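Branched-chain phosphotransacylase (Enterococcus faecalis, PDB 1YCO) probably transfers branched-chain acyl groups between coenzyme A and phosphate. Local coordinates at residues F186-E197 and Y205-L216. Numbering follows the deposited sequence.
Sequences FGPLSLDLATSE and YSGPIMGDADIL. With PO4 (phosphate ion), chain C.
Leu193 O and Ala194 O, at the end of helix 191-195, accept the backbone amides of Gly211 and Ala213 from the loop that runs into strand 215-217. The bond from Gly211 N to Leu193 O is short at 2.7 Å but bent (N-H...O 141°), whereas that from Ala213 N to Ala194 O, 3.1 Å long, is nearly straight (166°). Having no side chain, Gly211 lies close against the helix end, its CA 3.9 Å from Thr195 CA and in a CA-H...O contact with Ala194 O. The loop is braced from within by Asp212, whose OD1 takes the amide of Met210 from above the carboxylate plane, while OD2 makes a salt bridge to Lys150.

The two segments belong to a beta-alpha-beta crossover between parallel strands 184-189, outermost in the mixed sheet within this chain, and 215-217, which skips strand 150-154 between them; Leu189, Ala194 and Ala213 all touch its Ala152.

Pro208 CD sits over the centre of the Phe186 ring in a CH-pi contact, 4.1 Å from the centroid. The hydroxyl of Tyr205 lies obliquely to the same ring, OH 3.3 Å from Phe186 CE2. Leu189 divides its branches, CD1 against Ile209 CB and CD2 beside the phenol carbon CZ of Tyr205. With CG anti to its carbonyl carbon (chi1 -71°), Leu193 brings CD2 to within 3.6 Å of Tyr205 CB. Farther along, Leu216 wedges both methyls against Thr195 CG2, and its CD2 also meets Ala194 CB.

Ser196 is the N-cap of helix 197-202: its OG caps Ala199 N and hydrogen-bonds O1 of a phosphate ion, probably acquired from the crystallisation liquor, at 3.2 Å. Glu197 N lies closer to that O1, at 2.7 Å.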
ATOM      1  N   PHE A 186     -15.924  -4.354  10.459  1.00 35.16           N
ATOM      2  CA  PHE A 186     -15.113  -5.482  10.943  1.00 32.87           C
ATOM      3  C   PHE A 186     -13.623  -5.455  10.581  1.00 31.17           C
ATOM      4  O   PHE A 186     -13.243  -5.077   9.476  1.00 31.19           O
ATOM      5  CB  PHE A 186     -15.675  -6.817  10.446  1.00 32.07           C
ATOM      6  CG  PHE A 186     -14.929  -8.013  10.983  1.00 33.61           C
ATOM      7  CD1 PHE A 186     -15.119  -8.428  12.302  1.00 34.78           C
ATOM      8  CD2 PHE A 186     -13.999  -8.683  10.206  1.00 34.72           C
ATOM      9  CE1 PHE A 186     -14.395  -9.483  12.843  1.00 33.51           C
ATOM     10  CE2 PHE A 186     -13.268  -9.741  10.738  1.00 36.88           C
ATOM     11  CZ  PHE A 186     -13.472 -10.137  12.065  1.00 37.35           C
ATOM     12  N   GLY A 187     -12.808  -5.910  11.523  1.00 29.82           N
ATOM     13  CA  GLY A 187     -11.371  -5.984  11.351  1.00 29.86           C
ATOM     14  C   GLY A 187     -10.827  -6.750  12.554  1.00 31.23           C
ATOM     15  O   GLY A 187     -11.546  -6.925  13.535  1.00 32.82           O
ATOM     16  N   PRO A 188      -9.574  -7.215  12.529  1.00 31.02           N
ATOM     17  CA  PRO A 188      -8.598  -7.077  11.445  1.00 31.89           C
ATOM     18  C   PRO A 188      -8.956  -7.878  10.187  1.00 32.77           C
ATOM     19  O   PRO A 188      -9.432  -9.006  10.265  1.00 32.98           O
ATOM     20  CB  PRO A 188      -7.295  -7.601  12.065  1.00 31.32           C
ATOM     21  CG  PRO A 188      -7.546  -7.655  13.524  1.00 33.89           C
ATOM     22  CD  PRO A 188      -9.001  -7.980  13.644  1.00 30.63           C
ATOM     23  N   LEU A 189      -8.711  -7.285   9.029  1.00 34.15           N
ATOM     24  CA  LEU A 189      -8.962  -7.955   7.768  1.00 31.98           C
ATOM     25  C   LEU A 189      -7.835  -7.549   6.842  1.00 31.27           C
ATOM     26  O   LEU A 189      -7.382  -6.405   6.865  1.00 29.29           O
ATOM     27  CB  LEU A 189     -10.286  -7.529   7.132  1.00 34.54           C
ATOM     28  CG  LEU A 189     -11.522  -8.412   7.236  1.00 36.75           C
ATOM     29  CD1 LEU A 189     -12.546  -7.920   6.221  1.00 36.39           C
ATOM     30  CD2 LEU A 189     -11.178  -9.883   6.949  1.00 38.56           C
ATOM     31  N   SER A 190      -7.397  -8.504   6.031  1.00 30.00           N
ATOM     32  CA  SER A 190      -6.341  -8.287   5.072  1.00 28.20           C
ATOM     33  C   SER A 190      -6.993  -7.792   3.793  1.00 27.67           C
ATOM     34  O   SER A 190      -8.149  -8.115   3.517  1.00 28.23           O
ATOM     35  CB  SER A 190      -5.624  -9.601   4.812  1.00 29.64           C
ATOM     36  OG  SER A 190      -6.553 -10.554   4.329  1.00 35.22           O
ATOM     37  N   LEU A 191      -6.241  -7.023   3.011  1.00 25.86           N
ATOM     38  CA  LEU A 191      -6.727  -6.463   1.749  1.00 25.85           C
ATOM     39  C   LEU A 191      -7.396  -7.490   0.829  1.00 24.46           C
ATOM     40  O   LEU A 191      -8.468  -7.241   0.290  1.00 25.19           O
ATOM     41  CB  LEU A 191      -5.566  -5.776   1.003  1.00 24.38           C
ATOM     42  CG  LEU A 191      -5.858  -5.082  -0.334  1.00 24.01           C
ATOM     43  CD1 LEU A 191      -6.636  -3.801  -0.085  1.00 23.36           C
ATOM     44  CD2 LEU A 191      -4.548  -4.765  -1.066  1.00 20.43           C
ATOM     45  N   ASP A 192      -6.766  -8.639   0.625  1.00 26.93           N
ATOM     46  CA  ASP A 192      -7.373  -9.642  -0.256  1.00 27.95           C
ATOM     47  C   ASP A 192      -8.692 -10.178   0.319  1.00 26.74           C
ATOM     48  O   ASP A 192      -9.679 -10.296  -0.405  1.00 27.54           O
ATOM     49  CB  ASP A 192      -6.398 -10.790  -0.506  1.00 29.82           C
ATOM     50  CG  ASP A 192      -5.851 -11.355   0.770  1.00 36.41           C
ATOM     51  OD1 ASP A 192      -6.134 -10.748   1.827  1.00 40.42           O
ATOM     52  OD2 ASP A 192      -5.140 -12.387   0.731  1.00 39.16           O
ATOM     53  N   LEU A 193      -8.708 -10.512   1.608  1.00 25.86           N
ATOM     54  CA  LEU A 193      -9.944 -11.004   2.218  1.00 28.13           C
ATOM     55  C   LEU A 193     -11.039  -9.925   2.228  1.00 28.85           C
ATOM     56  O   LEU A 193     -12.236 -10.224   2.327  1.00 27.78           O
ATOM     57  CB  LEU A 193      -9.702 -11.517   3.645  1.00 28.07           C
ATOM     58  CG  LEU A 193      -8.898 -12.836   3.692  1.00 31.98           C
ATOM     59  CD1 LEU A 193      -8.465 -13.154   5.115  1.00 30.15           C
ATOM     60  CD2 LEU A 193      -9.747 -13.961   3.119  1.00 30.16           C
ATOM     61  N   ALA A 194     -10.627  -8.670   2.092  1.00 27.62           N
ATOM     62  CA  ALA A 194     -11.576  -7.574   2.082  1.00 27.45           C
ATOM     63  C   ALA A 194     -12.169  -7.260   0.697  1.00 28.74           C
ATOM     64  O   ALA A 194     -13.346  -6.881   0.582  1.00 29.30           O
ATOM     65  CB  ALA A 194     -10.927  -6.327   2.654  1.00 24.60           C
ATOM     66  N   THR A 195     -11.368  -7.451  -0.345  1.00 26.94           N
ATOM     67  CA  THR A 195     -11.765  -7.121  -1.707  1.00 30.31           C
ATOM     68  C   THR A 195     -11.833  -8.250  -2.737  1.00 30.22           C
ATOM     69  O   THR A 195     -12.265  -8.018  -3.863  1.00 29.82           O
ATOM     70  CB  THR A 195     -10.798  -6.085  -2.278  1.00 32.70           C
ATOM     71  OG1 THR A 195      -9.478  -6.644  -2.268  1.00 31.89           O
ATOM     72  CG2 THR A 195     -10.800  -4.803  -1.430  1.00 30.55           C
ATOM     73  N   SER A 196     -11.406  -9.454  -2.368  1.00 30.00           N
ATOM     74  CA  SER A 196     -11.411 -10.573  -3.305  1.00 31.97           C
ATOM     75  C   SER A 196     -12.209 -11.786  -2.854  1.00 33.02           C
ATOM     76  O   SER A 196     -11.727 -12.587  -2.044  1.00 33.28           O
ATOM     77  CB  SER A 196      -9.971 -11.005  -3.601  1.00 32.43           C
ATOM     78  OG  SER A 196      -9.942 -12.135  -4.453  1.00 31.70           O
ATOM     79  N   GLU A 197     -13.423 -11.927  -3.381  1.00 35.59           N
ATOM     80  CA  GLU A 197     -14.272 -13.072  -3.033  1.00 38.57           C
ATOM     81  C   GLU A 197     -13.542 -14.390  -3.287  1.00 38.10           C
ATOM     82  O   GLU A 197     -13.661 -15.329  -2.504  1.00 40.10           O
ATOM     83  CB  GLU A 197     -15.585 -13.019  -3.817  1.00 39.71           C
ATOM     84  CG  GLU A 197     -16.427 -11.819  -3.423  1.00 46.82           C
ATOM     85  CD  GLU A 197     -17.815 -11.821  -4.043  1.00 49.71           C
ATOM     86  OE1 GLU A 197     -17.916 -11.863  -5.288  1.00 51.47           O
ATOM     87  OE2 GLU A 197     -18.807 -11.770  -3.279  1.00 50.86           O
ATOM     88  N   TYR A 205     -12.203 -18.577   4.192  1.00 51.60           N
ATOM     89  CA  TYR A 205     -12.444 -17.659   5.294  1.00 47.23           C
ATOM     90  C   TYR A 205     -13.949 -17.441   5.450  1.00 47.14           C
ATOM     91  O   TYR A 205     -14.718 -17.579   4.492  1.00 46.89           O
ATOM     92  CB  TYR A 205     -11.748 -16.319   5.014  1.00 44.12           C
ATOM     93  CG  TYR A 205     -12.080 -15.236   6.014  1.00 38.18           C
ATOM     94  CD1 TYR A 205     -11.416 -15.153   7.233  1.00 35.87           C
ATOM     95  CD2 TYR A 205     -13.114 -14.333   5.765  1.00 35.97           C
ATOM     96  CE1 TYR A 205     -11.780 -14.199   8.188  1.00 35.29           C
ATOM     97  CE2 TYR A 205     -13.485 -13.378   6.712  1.00 35.28           C
ATOM     98  CZ  TYR A 205     -12.815 -13.322   7.929  1.00 34.64           C
ATOM     99  OH  TYR A 205     -13.219 -12.420   8.889  1.00 35.39           O
ATOM    100  N   SER A 206     -14.362 -17.114   6.670  1.00 46.03           N
ATOM    101  CA  SER A 206     -15.762 -16.848   6.970  1.00 45.23           C
ATOM    102  C   SER A 206     -15.801 -15.682   7.964  1.00 43.18           C
ATOM    103  O   SER A 206     -15.096 -15.703   8.969  1.00 43.09           O
ATOM    104  CB  SER A 206     -16.415 -18.093   7.583  1.00 48.48           C
ATOM    105  OG  SER A 206     -17.828 -17.934   7.706  1.00 51.00           O
ATOM    106  N   GLY A 207     -16.610 -14.669   7.674  1.00 41.53           N
ATOM    107  CA  GLY A 207     -16.699 -13.514   8.553  1.00 40.01           C
ATOM    108  C   GLY A 207     -17.785 -12.568   8.074  1.00 38.52           C
ATOM    109  O   GLY A 207     -18.428 -12.862   7.067  1.00 37.61           O
ATOM    110  N   PRO A 208     -18.026 -11.437   8.766  1.00 37.05           N
ATOM    111  CA  PRO A 208     -19.054 -10.458   8.388  1.00 36.85           C
ATOM    112  C   PRO A 208     -18.781  -9.849   7.019  1.00 35.63           C
ATOM    113  O   PRO A 208     -19.701  -9.418   6.320  1.00 35.07           O
ATOM    114  CB  PRO A 208     -18.972  -9.410   9.496  1.00 37.82           C
ATOM    115  CG  PRO A 208     -18.477 -10.188  10.662  1.00 39.77           C
ATOM    116  CD  PRO A 208     -17.412 -11.064  10.047  1.00 38.16           C
ATOM    117  N   ILE A 209     -17.510  -9.798   6.643  1.00 33.84           N
ATOM    118  CA  ILE A 209     -17.148  -9.248   5.346  1.00 33.61           C
ATOM    119  C   ILE A 209     -16.274 -10.233   4.606  1.00 33.18           C
ATOM    120  O   ILE A 209     -15.271 -10.706   5.130  1.00 31.38           O
ATOM    121  CB  ILE A 209     -16.405  -7.914   5.486  1.00 33.89           C
ATOM    122  CG1 ILE A 209     -17.282  -6.928   6.266  1.00 31.27           C
ATOM    123  CG2 ILE A 209     -16.043  -7.389   4.093  1.00 32.00           C
ATOM    124  CD1 ILE A 209     -16.577  -5.655   6.709  1.00 33.46           C
ATOM    125  N   MET A 210     -16.663 -10.556   3.382  1.00 34.87           N
ATOM    126  CA  MET A 210     -15.900 -11.514   2.606  1.00 35.40           C
ATOM    127  C   MET A 210     -15.651 -11.067   1.174  1.00 35.00           C
ATOM    128  O   MET A 210     -16.438 -11.345   0.266  1.00 36.98           O
ATOM    129  CB  MET A 210     -16.603 -12.866   2.666  1.00 35.34           C
ATOM    130  CG  MET A 210     -16.720 -13.380   4.103  1.00 39.18           C
ATOM    131  SD  MET A 210     -17.485 -15.004   4.315  1.00 44.49           S
ATOM    132  CE  MET A 210     -19.200 -14.591   4.061  1.00 35.25           C
ATOM    133  N   GLY A 211     -14.543 -10.352   0.998  1.00 33.73           N
ATOM    134  CA  GLY A 211     -14.151  -9.856  -0.308  1.00 32.17           C
ATOM    135  C   GLY A 211     -15.135  -8.929  -0.975  1.00 31.42           C
ATOM    136  O   GLY A 211     -14.957  -8.625  -2.147  1.00 32.01           O
ATOM    137  N   ASP A 212     -16.157  -8.482  -0.238  1.00 30.04           N
ATOM    138  CA  ASP A 212     -17.169  -7.586  -0.781  1.00 29.11           C
ATOM    139  C   ASP A 212     -17.350  -6.298   0.025  1.00 28.30           C
ATOM    140  O   ASP A 212     -18.463  -5.800   0.128  1.00 31.17           O
ATOM    141  CB  ASP A 212     -18.517  -8.323  -0.903  1.00 33.21           C
ATOM    142  CG  ASP A 212     -19.142  -8.658   0.456  1.00 42.02           C
ATOM    143  OD1 ASP A 212     -18.410  -8.672   1.476  1.00 44.99           O
ATOM    144  OD2 ASP A 212     -20.368  -8.928   0.504  1.00 45.26           O
ATOM    145  N   ALA A 213     -16.267  -5.752   0.580  1.00 27.78           N
ATOM    146  CA  ALA A 213     -16.341  -4.526   1.376  1.00 26.32           C
ATOM    147  C   ALA A 213     -16.642  -3.297   0.531  1.00 27.13           C
ATOM    148  O   ALA A 213     -16.197  -3.191  -0.610  1.00 28.22           O
ATOM    149  CB  ALA A 213     -15.045  -4.313   2.130  1.00 25.99           C
ATOM    150  N   ASP A 214     -17.387  -2.359   1.100  1.00 27.57           N
ATOM    151  CA  ASP A 214     -17.743  -1.139   0.382  1.00 29.96           C
ATOM    152  C   ASP A 214     -16.809   0.022   0.707  1.00 29.23           C
ATOM    153  O   ASP A 214     -16.669   0.976  -0.064  1.00 30.11           O
ATOM    154  CB  ASP A 214     -19.180  -0.765   0.708  1.00 33.72           C
ATOM    155  CG  ASP A 214     -20.146  -1.841   0.300  1.00 39.47           C
ATOM    156  OD1 ASP A 214     -20.239  -2.105  -0.915  1.00 43.17           O
ATOM    157  OD2 ASP A 214     -20.801  -2.430   1.187  1.00 43.01           O
ATOM    158  N   ILE A 215     -16.179  -0.072   1.866  1.00 28.16           N
ATOM    159  CA  ILE A 215     -15.265   0.946   2.317  1.00 25.82           C
ATOM    160  C   ILE A 215     -14.077   0.276   2.972  1.00 24.14           C
ATOM    161  O   ILE A 215     -14.224  -0.637   3.793  1.00 23.66           O
ATOM    162  CB  ILE A 215     -15.912   1.860   3.371  1.00 26.72           C
ATOM    163  CG1 ILE A 215     -17.149   2.535   2.786  1.00 26.86           C
ATOM    164  CG2 ILE A 215     -14.885   2.890   3.870  1.00 23.17           C
ATOM    165  CD1 ILE A 215     -17.923   3.357   3.782  1.00 28.52           C
ATOM    166  N   LEU A 216     -12.889   0.736   2.618  1.00 21.17           N
ATOM    167  CA  LEU A 216     -11.689   0.189   3.216  1.00 19.60           C
ATOM    168  C   LEU A 216     -11.147   1.300   4.104  1.00 17.94           C
ATOM    169  O   LEU A 216     -11.110   2.451   3.696  1.00 17.93           O
ATOM    170  CB  LEU A 216     -10.674  -0.175   2.135  1.00 19.97           C
ATOM    171  CG  LEU A 216     -11.078  -1.169   1.034  1.00 22.81           C
ATOM    172  CD1 LEU A 216      -9.914  -1.353   0.054  1.00 18.87           C
ATOM    173  CD2 LEU A 216     -11.466  -2.510   1.651  1.00 21.98           C
TER
HETATM  174  P   PO4 C5001     -12.738 -12.131  -7.202  1.00 59.47           P
HETATM  175  O1  PO4 C5001     -12.716 -12.810  -5.876  1.00 59.95           O
HETATM  176  O2  PO4 C5001     -11.725 -10.998  -7.210  1.00 60.16           O
HETATM  177  O3  PO4 C5001     -12.365 -13.130  -8.292  1.00 61.42           O
HETATM  178  O4  PO4 C5001     -14.129 -11.584  -7.460  1.00 59.21           O